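Local coordinates for protein membrane-anchored mycosin mycp1 (Mycobacterium thermoresistibile, PDB 4HVL) that probably cleaves proteins as a membrane-anchored, subtilisin-like serine protease that is an essential component of the mycobacterial ESX-1 (type VII) secretion system, at residues G121-A126 with A322-Q327; P77-E82 with L104-I109; E3-D8 with R237-V242; T223-P228 with G274-A279. All coordinates share one frame; numbering follows the deposited sequence.

Contact 1: G121-A126 with A322-Q327; sequences GVAPDA and AALIRQ
V122 sets CG1 anti to its backbone N (chi1 179°), and L324 sets CG anti to its carbonyl carbon (chi1 -65°). These torsions bring the two branched side chains together at about a right angle. This is a buried contact of the subtilisin fold. It joins the loop ahead of strand 127-132 to helix 311-328, whose first turn holds S312, the predicted charge-relay serine. V122 CG1 rests on L324 CD1 at 3.7 Å. A323, next to L324, meets the loop through its methyl, and its CB lies 3.9 Å from A123 CB. L324 CD2 covers the backbone next to it and comes 4.0 Å from A123 CA. No hydrogen bond crosses; methyl groups and the V122 carbonyl make the contact. The loop is held partly by its own turn and partly by backbone bonds from V122 and A123 to helix 102-110. The type I turn runs from A123 to A126, closed by A126 N to A123 O at 2.9 Å. Q327 OE1 takes the backbone N of T60, and L324 also packs on L367 of helix 363-368. V122 O is hydrogen-bonded to H56 NE2, and L324 CD2 lies 3.4 Å from that same V122 O.

Contact 2: P77-E82 with L104-I109; sequences PRVPAE and LTASVI
The helix that follows the predicted charge-relay histidine of this subtilase, H101, is covered here by the loop leading into edge strand 82-86. V79 meets helix 102-110 with both of its methyl branches. CG1 touches A106 CB at 3.7 Å. CG2 touches S107 CB at 3.8 Å. V79 therefore straddles two successive helix residues, with CG1 also facing the backbone between them. Its chi1 of -167° puts CG1 anti to the backbone N and spreads the fork along the helix. The loop bends sharply just after V79. P80 is the centre of an inverse gamma turn, and the bond from A81 N to V79 O is weak. S107 offers V79 its CB and turns its hydroxyl back to the helix. S107 OG donates to L104 O at 2.7 Å, with the donor tilted 17° from the carbonyl plane. L104 O also accepts V108 N, so two donors grip one carbonyl. S107 OG is further hydrogen-bonded to L289 N. T105 OG1 is hydrogen-bonded to OD2 of D70, the predicted charge-relay aspartate, and the side chains of A106 and D70 are about 7 Å apart. Around the contact, A106 also packs on I128 of strand 127-132, V79 and S107 meet strand 288-289, and T105, V108 and I109 rest on helix 311-328.

Contact 3: E3-D8 with R237-V242; sequences EPPVID and RGWQQV. With ZN (zinc ion), chain H.
P4 lies over one face of the W239 indole and makes most of this contact. P4 CG stands 4.0 Å from the centroid of the six-membered ring, 12° off its normal, which makes a CH-pi contact. P4 CB reaches W239 CH2 at 3.9 Å, and P4 CA covers CZ3 at 3.8 Å. The proline ring crosses the six-membered ring at a slant. P5 adds a looser touch, with CD 4.2 Å from W239 CH2, oblique to the ring. The CB of E3 starts off away from the tryptophan segment. The chain is extended beyond CG, and E3 OE2 binds a zinc ion at 2.0 Å. E3 OE1 is a longer second ligand atom at 2.7 Å, so the carboxylate holds the ion unequally. The backbone under W239 is held by D235, which accepts from W239 N through OD1 and from Q240 N through OD2. The indole itself meets W276 edge to face and packs on P275. Q240 OE1 takes the backbone N of I2, a polar link. The site lies at the surface, on an extended, proline-containing loop. This is consistent with an N-terminal extension lying against a subtilisin-fold domain, here through a proline CH-pi contact on tryptophan.

Contact 4: T223-P228 with G274-A279; sequences TQNPPP and GPWVGA
The amide of N225 meets the six-membered part of the W276 indole. N225 ND2 lies 3.8 Å from W276 CZ2, and the approach is oblique. The amide and ring planes stand 74° apart. Within its own segment W276 packs on apolar atoms. Its chi1 of 44° sets the ring between the backbone N and the carbonyl carbon and folds it back over G274 and P275. G274 CA and P275 CD lie above one face, 3.9 Å and 3.6 Å from the ring plane. The fold-back occurs within a type I turn from G274 to V277, whose V277 N to G274 O bond is weak. Hydrogen bonds hold the asparagine. N225 OD1 accepts from Q243 N and T244 N, while ND2 is bonded to S273 O. This buried amide is therefore bound at both ends. Q224 works beside it: its OE1 receives N225 N at 3.0 Å, in the carbonyl plane on a lone pair, and also S273 N, while NE2 reaches S271 O. Loop 223-228 thus runs next to the turn into 277-282, an edge strand of the parallel sheet of the subtilisin fold. W276 packs on T257 of the adjoining strand 256-261, and N225 OD1 ties the loop to the start of strand 244-247.

Overall arrangement
The chain opens contact 3 at its N terminus, residues 3-8. Contact 2 then opens at 77-82 and closes at 104-109, a short loop nested inside contact 3. Contact 1 opens soon after, at 121-126, in series with contact 2. The two touch through backbone bonds from V122 and A123 to helix 102-110. Contact 4 opens at 223-228, contact 3 closes at 237-242, and contact 4 closes at 274-279, so these two cross. They also touch, as R237 reaches V277. Contact 1 closes last, at 322-327; it encloses contact 4 and crosses contact 3. Contacts 2 and 4 lie on opposite sides of the chain's centre, near the two outer strands of the parallel sheet.

Contact 1: G121-A126 with A322-Q327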
loop_
_atom_site.group_PDB
_atom_site.type_symbol
_atom_site.label_atom_id
_atom_site.label_comp_id
_atom_site.label_asym_id
_atom_site.label_seq_id
_atom_site.Cartn_x
_atom_site.Cartn_y
_atom_site.Cartn_z
ATOM N N GLY A 121 -11.358 9.790 -6.645
ATOM C CA GLY A 121 -10.382 9.401 -5.638
ATOM C C GLY A 121 -10.782 9.945 -4.280
ATOM O O GLY A 121 -11.656 10.845 -4.167
ATOM N N VAL A 122 -10.127 9.418 -3.256
ATOM C CA VAL A 122 -10.306 9.891 -1.895
ATOM C C VAL A 122 -9.852 11.329 -1.733
ATOM O O VAL A 122 -10.546 12.118 -1.092
ATOM C CB VAL A 122 -9.542 9.015 -0.877
ATOM C CG1 VAL A 122 -9.740 9.575 0.524
ATOM C CG2 VAL A 122 -10.025 7.578 -0.978
ATOM N N ALA A 123 -8.698 11.660 -2.326
ATOM C CA ALA A 123 -8.065 12.968 -2.181
ATOM C C ALA A 123 -7.812 13.571 -3.563
ATOM O O ALA A 123 -6.666 13.730 -3.970
ATOM C CB ALA A 123 -6.747 12.817 -1.441
ATOM N N PRO A 124 -8.891 13.924 -4.273
ATOM C CA PRO A 124 -8.772 14.300 -5.675
ATOM C C PRO A 124 -7.974 15.557 -5.943
ATOM O O PRO A 124 -7.704 15.834 -7.092
ATOM C CB PRO A 124 -10.222 14.494 -6.105
ATOM C CG PRO A 124 -10.940 14.865 -4.855
ATOM C CD PRO A 124 -10.281 14.036 -3.790
ATOM N N ASP A 125 -7.642 16.338 -4.919
ATOM C CA ASP A 125 -6.795 17.507 -5.109
ATOM C C ASP A 125 -5.322 17.252 -4.736
ATOM O O ASP A 125 -4.502 18.160 -4.840
ATOM C CB ASP A 125 -7.344 18.732 -4.343
ATOM C CG ASP A 125 -8.584 19.368 -5.027
ATOM O OD1 ASP A 125 -8.725 19.317 -6.271
ATOM O OD2 ASP A 125 -9.432 19.947 -4.298
ATOM N N ALA A 126 -4.973 16.029 -4.339
ATOM C CA ALA A 126 -3.607 15.755 -3.911
ATOM C C ALA A 126 -2.679 15.639 -5.118
ATOM O O ALA A 126 -3.119 15.261 -6.198
ATOM C CB ALA A 126 -3.562 14.489 -3.083
ATOM N N ALA A 322 -5.444 9.794 4.963
ATOM C CA ALA A 322 -4.369 10.494 5.636
ATOM C C ALA A 322 -4.175 11.862 5.005
ATOM O O ALA A 322 -4.024 12.869 5.709
ATOM C CB ALA A 322 -3.082 9.677 5.592
ATOM N N ALA A 323 -4.215 11.896 3.676
ATOM C CA ALA A 323 -4.102 13.140 2.924
ATOM C C ALA A 323 -5.223 14.131 3.262
ATOM O O ALA A 323 -5.001 15.333 3.398
ATOM C CB ALA A 323 -4.096 12.840 1.431
ATOM N N LEU A 324 -6.444 13.634 3.355
ATOM C CA LEU A 324 -7.568 14.473 3.743
ATOM C C LEU A 324 -7.340 15.061 5.154
ATOM O O LEU A 324 -7.571 16.251 5.387
ATOM C CB LEU A 324 -8.863 13.644 3.736
ATOM C CG LEU A 324 -9.366 13.081 2.406
ATOM C CD1 LEU A 324 -10.754 12.483 2.577
ATOM C CD2 LEU A 324 -9.397 14.176 1.359
ATOM N N ILE A 325 -6.894 14.203 6.079
ATOM C CA ILE A 325 -6.629 14.583 7.461
ATOM C C ILE A 325 -5.553 15.664 7.551
ATOM O O ILE A 325 -5.754 16.689 8.235
ATOM C CB ILE A 325 -6.281 13.353 8.334
ATOM C CG1 ILE A 325 -7.547 12.509 8.588
ATOM C CG2 ILE A 325 -5.707 13.781 9.671
ATOM C CD1 ILE A 325 -7.297 11.076 9.034
ATOM N N ARG A 326 -4.455 15.479 6.823
ATOM C CA ARG A 326 -3.328 16.396 6.904
ATOM C C ARG A 326 -3.693 17.756 6.300
ATOM O O ARG A 326 -3.226 18.797 6.800
ATOM C CB ARG A 326 -2.074 15.810 6.259
ATOM C CG ARG A 326 -1.606 14.513 6.899
ATOM C CD ARG A 326 -0.093 14.335 6.762
ATOM N NE ARG A 326 0.614 15.099 7.784
ATOM C CZ ARG A 326 1.924 15.014 8.016
ATOM N NH1 ARG A 326 2.693 14.212 7.266
ATOM N NH2 ARG A 326 2.476 15.740 8.999
ATOM N N GLN A 327 -4.547 17.772 5.268
ATOM C CA GLN A 327 -5.044 19.055 4.770
ATOM C C GLN A 327 -5.881 19.770 5.838
ATOM O O GLN A 327 -5.680 20.951 6.103
ATOM C CB GLN A 327 -5.885 18.933 3.485
ATOM C CG GLN A 327 -6.410 20.304 3.034
ATOM C CD GLN A 327 -7.500 20.263 1.968
ATOM O OE1 GLN A 327 -8.043 19.214 1.638
ATOM N NE2 GLN A 327 -7.837 21.436 1.436
#

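Contact 2: P77-E82 with L104-I109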
loop_
_atom_site.group_PDB
_atom_site.type_symbol
_atom_site.label_atom_id
_atom_site.label_comp_id
_atom_site.label_asym_id
_atom_site.label_seq_id
_atom_site.Cartn_x
_atom_site.Cartn_y
_atom_site.Cartn_z
ATOM N N PRO A 77 -4.833 13.197 -17.337
ATOM C CA PRO A 77 -5.367 14.307 -16.580
ATOM C C PRO A 77 -6.094 13.871 -15.303
ATOM O O PRO A 77 -5.988 14.581 -14.301
ATOM C CB PRO A 77 -6.299 15.018 -17.581
ATOM C CG PRO A 77 -5.735 14.682 -18.935
ATOM C CD PRO A 77 -5.126 13.296 -18.780
ATOM N N ARG A 78 -6.785 12.722 -15.310
ATOM C CA ARG A 78 -7.480 12.252 -14.108
ATOM C C ARG A 78 -6.597 11.597 -13.066
ATOM O O ARG A 78 -6.992 11.535 -11.901
ATOM C CB ARG A 78 -8.637 11.324 -14.454
ATOM C CG ARG A 78 -9.807 12.092 -15.046
ATOM C CD ARG A 78 -10.974 11.177 -15.317
ATOM N NE ARG A 78 -11.736 10.869 -14.105
ATOM C CZ ARG A 78 -12.792 10.068 -14.081
ATOM N NH1 ARG A 78 -13.218 9.486 -15.205
ATOM N NH2 ARG A 78 -13.434 9.864 -12.946
ATOM N N VAL A 79 -5.415 11.123 -13.480
ATOM C CA VAL A 79 -4.405 10.576 -12.558
ATOM C C VAL A 79 -3.080 11.264 -12.909
ATOM O O VAL A 79 -2.240 10.674 -13.574
ATOM C CB VAL A 79 -4.269 9.044 -12.694
ATOM C CG1 VAL A 79 -3.475 8.455 -11.526
ATOM C CG2 VAL A 79 -5.643 8.385 -12.759
ATOM N N PRO A 80 -2.942 12.562 -12.556
ATOM C CA PRO A 80 -1.832 13.385 -13.048
ATOM C C PRO A 80 -0.536 13.172 -12.273
ATOM O O PRO A 80 0.006 14.105 -11.677
ATOM C CB PRO A 80 -2.359 14.818 -12.868
ATOM C CG PRO A 80 -3.243 14.718 -11.682
ATOM C CD PRO A 80 -3.927 13.381 -11.820
ATOM N N ALA A 81 -0.035 11.948 -12.298
ATOM C CA ALA A 81 1.142 11.590 -11.532
ATOM C C ALA A 81 2.420 12.249 -12.035
ATOM O O ALA A 81 2.535 12.574 -13.206
ATOM C CB ALA A 81 1.317 10.077 -11.526
ATOM N N GLU A 82 3.379 12.408 -11.122
ATOM C CA GLU A 82 4.676 13.002 -11.415
ATOM C C GLU A 82 5.771 11.963 -11.155
ATOM O O GLU A 82 5.578 11.056 -10.330
ATOM C CB GLU A 82 4.868 14.263 -10.583
ATOM C CG GLU A 82 3.902 15.379 -10.966
ATOM C CD GLU A 82 3.886 16.528 -9.958
ATOM O OE1 GLU A 82 4.902 17.235 -9.864
ATOM O OE2 GLU A 82 2.867 16.728 -9.250
ATOM N N LEU A 104 -3.857 2.239 -11.091
ATOM C CA LEU A 104 -5.160 2.047 -10.410
ATOM C C LEU A 104 -5.060 2.446 -8.945
ATOM O O LEU A 104 -5.922 3.131 -8.441
ATOM C CB LEU A 104 -5.663 0.613 -10.568
ATOM C CG LEU A 104 -6.248 0.239 -11.940
ATOM C CD1 LEU A 104 -5.230 0.303 -13.070
ATOM C CD2 LEU A 104 -6.862 -1.149 -11.898
ATOM N N THR A 105 -4.004 2.019 -8.263
ATOM C CA THR A 105 -3.737 2.476 -6.890
ATOM C C THR A 105 -3.774 4.005 -6.765
ATOM O O THR A 105 -4.514 4.559 -5.942
ATOM C CB THR A 105 -2.363 1.982 -6.428
ATOM O OG1 THR A 105 -2.310 0.574 -6.622
ATOM C CG2 THR A 105 -2.121 2.295 -4.958
ATOM N N ALA A 106 -2.990 4.669 -7.613
ATOM C CA ALA A 106 -2.930 6.128 -7.611
ATOM C C ALA A 106 -4.310 6.743 -7.841
ATOM O O ALA A 106 -4.648 7.758 -7.194
ATOM C CB ALA A 106 -1.925 6.640 -8.646
ATOM N N SER A 107 -5.115 6.113 -8.708
ATOM C CA SER A 107 -6.464 6.627 -9.000
ATOM C C SER A 107 -7.387 6.557 -7.789
ATOM O O SER A 107 -8.220 7.450 -7.592
ATOM C CB SER A 107 -7.111 5.930 -10.197
ATOM O OG SER A 107 -7.610 4.642 -9.867
ATOM N N VAL A 108 -7.236 5.513 -6.983
ATOM C CA VAL A 108 -8.046 5.350 -5.769
ATOM C C VAL A 108 -7.690 6.429 -4.723
ATOM O O VAL A 108 -8.576 7.024 -4.098
ATOM C CB VAL A 108 -7.926 3.903 -5.197
ATOM C CG1 VAL A 108 -8.486 3.810 -3.793
ATOM C CG2 VAL A 108 -8.650 2.908 -6.088
ATOM N N ILE A 109 -6.389 6.708 -4.575
ATOM C CA ILE A 109 -5.884 7.717 -3.644
ATOM C C ILE A 109 -6.346 9.134 -4.082
ATOM O O ILE A 109 -6.942 9.866 -3.305
ATOM C CB ILE A 109 -4.335 7.687 -3.594
ATOM C CG1 ILE A 109 -3.819 6.334 -3.058
ATOM C CG2 ILE A 109 -3.796 8.845 -2.756
ATOM C CD1 ILE A 109 -2.320 6.137 -3.182
#

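Contact 3: E3-D8 with R237-V242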
loop_
_atom_site.group_PDB
_atom_site.type_symbol
_atom_site.label_atom_id
_atom_site.label_comp_id
_atom_site.label_asym_id
_atom_site.label_seq_id
_atom_site.Cartn_x
_atom_site.Cartn_y
_atom_site.Cartn_z
ATOM N N GLU A 3 10.571 -11.622 17.924
ATOM C CA GLU A 3 10.650 -10.258 18.425
ATOM C C GLU A 3 10.214 -9.290 17.343
ATOM O O GLU A 3 10.517 -9.495 16.175
ATOM C CB GLU A 3 12.073 -9.933 18.892
ATOM C CG GLU A 3 12.538 -10.842 20.026
ATOM C CD GLU A 3 13.772 -10.332 20.725
ATOM O OE1 GLU A 3 14.752 -9.985 20.035
ATOM O OE2 GLU A 3 13.766 -10.270 21.963
ATOM N N PRO A 4 9.480 -8.232 17.730
ATOM C CA PRO A 4 9.252 -7.152 16.772
ATOM C C PRO A 4 10.597 -6.623 16.256
ATOM O O PRO A 4 11.586 -6.720 16.954
ATOM C CB PRO A 4 8.538 -6.084 17.605
ATOM C CG PRO A 4 7.934 -6.805 18.752
ATOM C CD PRO A 4 8.784 -8.013 19.009
ATOM N N PRO A 5 10.632 -6.057 15.045
ATOM C CA PRO A 5 11.895 -5.513 14.559
ATOM C C PRO A 5 12.409 -4.383 15.461
ATOM O O PRO A 5 11.622 -3.630 16.036
ATOM C CB PRO A 5 11.550 -4.993 13.168
ATOM C CG PRO A 5 10.062 -4.819 13.157
ATOM C CD PRO A 5 9.492 -5.729 14.173
ATOM N N VAL A 6 13.719 -4.316 15.638
ATOM C CA VAL A 6 14.328 -3.284 16.459
ATOM C C VAL A 6 14.977 -2.358 15.437
ATOM O O VAL A 6 15.770 -2.802 14.627
ATOM C CB VAL A 6 15.328 -3.892 17.486
ATOM C CG1 VAL A 6 16.372 -2.877 17.951
ATOM C CG2 VAL A 6 14.564 -4.430 18.685
ATOM N N ILE A 7 14.583 -1.089 15.455
ATOM C CA ILE A 7 15.012 -0.107 14.464
ATOM C C ILE A 7 16.428 0.372 14.784
ATOM O O ILE A 7 16.711 0.746 15.917
ATOM C CB ILE A 7 14.070 1.124 14.476
ATOM C CG1 ILE A 7 12.596 0.697 14.350
ATOM C CG2 ILE A 7 14.454 2.113 13.379
ATOM C CD1 ILE A 7 12.263 -0.055 13.088
ATOM N N ASP A 8 17.307 0.346 13.789
ATOM C CA ASP A 8 18.622 0.962 13.884
ATOM C C ASP A 8 18.648 2.211 12.986
ATOM O O ASP A 8 18.870 2.111 11.772
ATOM C CB ASP A 8 19.726 -0.023 13.465
ATOM C CG ASP A 8 21.132 0.617 13.475
ATOM O OD1 ASP A 8 21.291 1.777 13.923
ATOM O OD2 ASP A 8 22.080 -0.041 13.004
ATOM N N ARG A 237 -1.685 -10.085 20.767
ATOM C CA ARG A 237 -1.582 -10.022 19.304
ATOM C C ARG A 237 -0.889 -11.250 18.659
ATOM O O ARG A 237 -0.800 -11.339 17.450
ATOM C CB ARG A 237 -0.867 -8.731 18.889
ATOM C CG ARG A 237 -1.548 -7.447 19.376
ATOM C CD ARG A 237 -2.971 -7.302 18.833
ATOM N NE ARG A 237 -3.042 -7.400 17.372
ATOM C CZ ARG A 237 -2.997 -6.362 16.531
ATOM N NH1 ARG A 237 -2.865 -5.135 17.004
ATOM N NH2 ARG A 237 -3.063 -6.548 15.206
ATOM N N GLY A 238 -0.442 -12.213 19.459
ATOM C CA GLY A 238 0.068 -13.474 18.899
ATOM C C GLY A 238 1.341 -13.369 18.074
ATOM O O GLY A 238 1.460 -14.045 17.057
ATOM N N TRP A 239 2.284 -12.530 18.512
ATOM C CA TRP A 239 3.632 -12.495 17.929
ATOM C C TRP A 239 4.301 -13.877 17.904
ATOM O O TRP A 239 5.011 -14.182 16.960
ATOM C CB TRP A 239 4.568 -11.515 18.670
ATOM C CG TRP A 239 4.390 -10.090 18.236
ATOM C CD1 TRP A 239 3.580 -9.154 18.803
ATOM C CD2 TRP A 239 5.027 -9.445 17.116
ATOM N NE1 TRP A 239 3.676 -7.956 18.105
ATOM C CE2 TRP A 239 4.543 -8.117 17.060
ATOM C CE3 TRP A 239 5.933 -9.863 16.151
ATOM C CZ2 TRP A 239 4.985 -7.197 16.095
ATOM C CZ3 TRP A 239 6.360 -8.955 15.199
ATOM C CH2 TRP A 239 5.885 -7.646 15.178
ATOM N N GLN A 240 4.066 -14.687 18.926
ATOM C CA GLN A 240 4.669 -16.021 19.018
ATOM C C GLN A 240 4.006 -17.082 18.136
ATOM O O GLN A 240 4.528 -18.159 18.019
ATOM C CB GLN A 240 4.703 -16.501 20.472
ATOM C CG GLN A 240 5.416 -15.546 21.426
ATOM C CD GLN A 240 6.682 -14.967 20.822
ATOM O OE1 GLN A 240 7.515 -15.689 20.270
ATOM N NE2 GLN A 240 6.801 -13.653 20.866
ATOM N N GLN A 241 2.881 -16.755 17.511
ATOM C CA GLN A 241 2.178 -17.651 16.579
ATOM C C GLN A 241 2.526 -17.320 15.131
ATOM O O GLN A 241 2.107 -18.011 14.220
ATOM C CB GLN A 241 0.663 -17.514 16.779
ATOM C CG GLN A 241 0.221 -17.632 18.233
ATOM C CD GLN A 241 0.620 -18.964 18.812
ATOM O OE1 GLN A 241 0.560 -19.982 18.125
ATOM N NE2 GLN A 241 1.015 -18.976 20.086
ATOM N N VAL A 242 3.294 -16.262 14.919
ATOM C CA VAL A 242 3.644 -15.832 13.561
ATOM C C VAL A 242 4.571 -16.840 12.891
ATOM O O VAL A 242 5.530 -17.314 13.518
ATOM C CB VAL A 242 4.340 -14.459 13.582
ATOM C CG1 VAL A 242 5.005 -14.153 12.237
ATOM C CG2 VAL A 242 3.351 -13.386 13.988
HETATM ZN ZN ZN H . 15.657 -9.904 22.605
#

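Contact 4: T223-P228 with G274-A279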
loop_
_atom_site.group_PDB
_atom_site.type_symbol
_atom_site.label_atom_id
_atom_site.label_comp_id
_atom_site.label_asym_id
_atom_site.label_seq_id
_atom_site.Cartn_x
_atom_site.Cartn_y
_atom_site.Cartn_z
ATOM N N THR A 223 2.073 -17.144 3.129
ATOM C CA THR A 223 1.167 -18.105 3.707
ATOM C C THR A 223 0.610 -17.462 4.974
ATOM O O THR A 223 1.350 -16.830 5.739
ATOM C CB THR A 223 1.860 -19.465 3.946
ATOM O OG1 THR A 223 3.000 -19.292 4.787
ATOM C CG2 THR A 223 2.326 -20.034 2.630
ATOM N N GLN A 224 -0.709 -17.569 5.136
ATOM C CA GLN A 224 -1.473 -16.934 6.218
ATOM C C GLN A 224 -0.899 -17.217 7.596
ATOM O O GLN A 224 -0.528 -18.353 7.887
ATOM C CB GLN A 224 -2.921 -17.446 6.191
ATOM C CG GLN A 224 -3.908 -16.734 7.116
ATOM C CD GLN A 224 -3.906 -15.232 6.912
ATOM O OE1 GLN A 224 -3.061 -14.520 7.458
ATOM N NE2 GLN A 224 -4.848 -14.744 6.129
ATOM N N ASN A 225 -0.850 -16.205 8.455
ATOM C CA ASN A 225 -0.407 -16.418 9.828
ATOM C C ASN A 225 -1.546 -16.971 10.688
ATOM O O ASN A 225 -2.694 -16.592 10.490
ATOM C CB ASN A 225 0.103 -15.116 10.455
ATOM C CG ASN A 225 1.533 -14.818 10.086
ATOM O OD1 ASN A 225 2.407 -15.695 10.173
ATOM N ND2 ASN A 225 1.799 -13.563 9.683
ATOM N N PRO A 226 -1.230 -17.869 11.645
ATOM C CA PRO A 226 -2.270 -18.342 12.594
ATOM C C PRO A 226 -2.735 -17.239 13.536
ATOM O O PRO A 226 -1.992 -16.296 13.777
ATOM C CB PRO A 226 -1.553 -19.443 13.406
ATOM C CG PRO A 226 -0.358 -19.820 12.626
ATOM C CD PRO A 226 0.020 -18.629 11.778
ATOM N N PRO A 227 -3.959 -17.352 14.077
ATOM C CA PRO A 227 -4.386 -16.370 15.063
ATOM C C PRO A 227 -3.592 -16.444 16.395
ATOM O O PRO A 227 -2.894 -17.411 16.655
ATOM C CB PRO A 227 -5.852 -16.751 15.311
ATOM C CG PRO A 227 -5.925 -18.200 15.003
ATOM C CD PRO A 227 -4.980 -18.394 13.861
ATOM N N PRO A 228 -3.729 -15.425 17.237
ATOM C CA PRO A 228 -3.201 -15.466 18.603
ATOM C C PRO A 228 -3.708 -16.652 19.417
ATOM O O PRO A 228 -4.839 -17.087 19.212
ATOM C CB PRO A 228 -3.736 -14.180 19.229
ATOM C CG PRO A 228 -4.038 -13.272 18.065
ATOM C CD PRO A 228 -4.435 -14.166 16.935
ATOM N N GLY A 274 -1.698 -10.440 10.854
ATOM C CA GLY A 274 -0.598 -10.495 11.791
ATOM C C GLY A 274 -0.716 -9.535 12.961
ATOM O O GLY A 274 -1.619 -8.677 12.984
ATOM N N PRO A 275 0.230 -9.638 13.915
ATOM C CA PRO A 275 0.193 -8.765 15.086
ATOM C C PRO A 275 0.353 -7.270 14.770
ATOM O O PRO A 275 0.105 -6.443 15.641
ATOM C CB PRO A 275 1.353 -9.276 15.955
ATOM C CG PRO A 275 2.292 -9.937 15.018
ATOM C CD PRO A 275 1.450 -10.471 13.874
ATOM N N TRP A 276 0.709 -6.950 13.520
ATOM C CA TRP A 276 1.064 -5.587 13.095
ATOM C C TRP A 276 -0.045 -4.871 12.323
ATOM O O TRP A 276 0.063 -3.691 12.046
ATOM C CB TRP A 276 2.342 -5.630 12.228
ATOM C CG TRP A 276 2.276 -6.760 11.217
ATOM C CD1 TRP A 276 1.466 -6.826 10.126
ATOM C CD2 TRP A 276 2.981 -8.008 11.269
ATOM N NE1 TRP A 276 1.632 -8.004 9.480
ATOM C CE2 TRP A 276 2.569 -8.755 10.146
ATOM C CE3 TRP A 276 3.940 -8.539 12.125
ATOM C CZ2 TRP A 276 3.068 -10.022 9.858
ATOM C CZ3 TRP A 276 4.461 -9.800 11.841
ATOM C CH2 TRP A 276 4.017 -10.532 10.702
ATOM N N VAL A 277 -1.117 -5.572 11.974
ATOM C CA VAL A 277 -2.211 -4.950 11.211
ATOM C C VAL A 277 -2.931 -3.938 12.132
ATOM O O VAL A 277 -3.251 -4.271 13.269
ATOM C CB VAL A 277 -3.197 -6.021 10.681
ATOM C CG1 VAL A 277 -4.363 -5.377 9.929
ATOM C CG2 VAL A 277 -2.477 -7.017 9.801
ATOM N N GLY A 278 -3.155 -2.718 11.638
ATOM C CA GLY A 278 -3.728 -1.608 12.423
ATOM C C GLY A 278 -5.131 -1.166 12.016
ATOM O O GLY A 278 -5.866 -0.585 12.810
ATOM N N ALA A 279 -5.519 -1.455 10.778
ATOM C CA ALA A 279 -6.768 -0.976 10.240
ATOM C C ALA A 279 -7.124 -1.758 8.980
ATOM O O ALA A 279 -6.339 -2.604 8.509
ATOM C CB ALA A 279 -6.648 0.498 9.914
#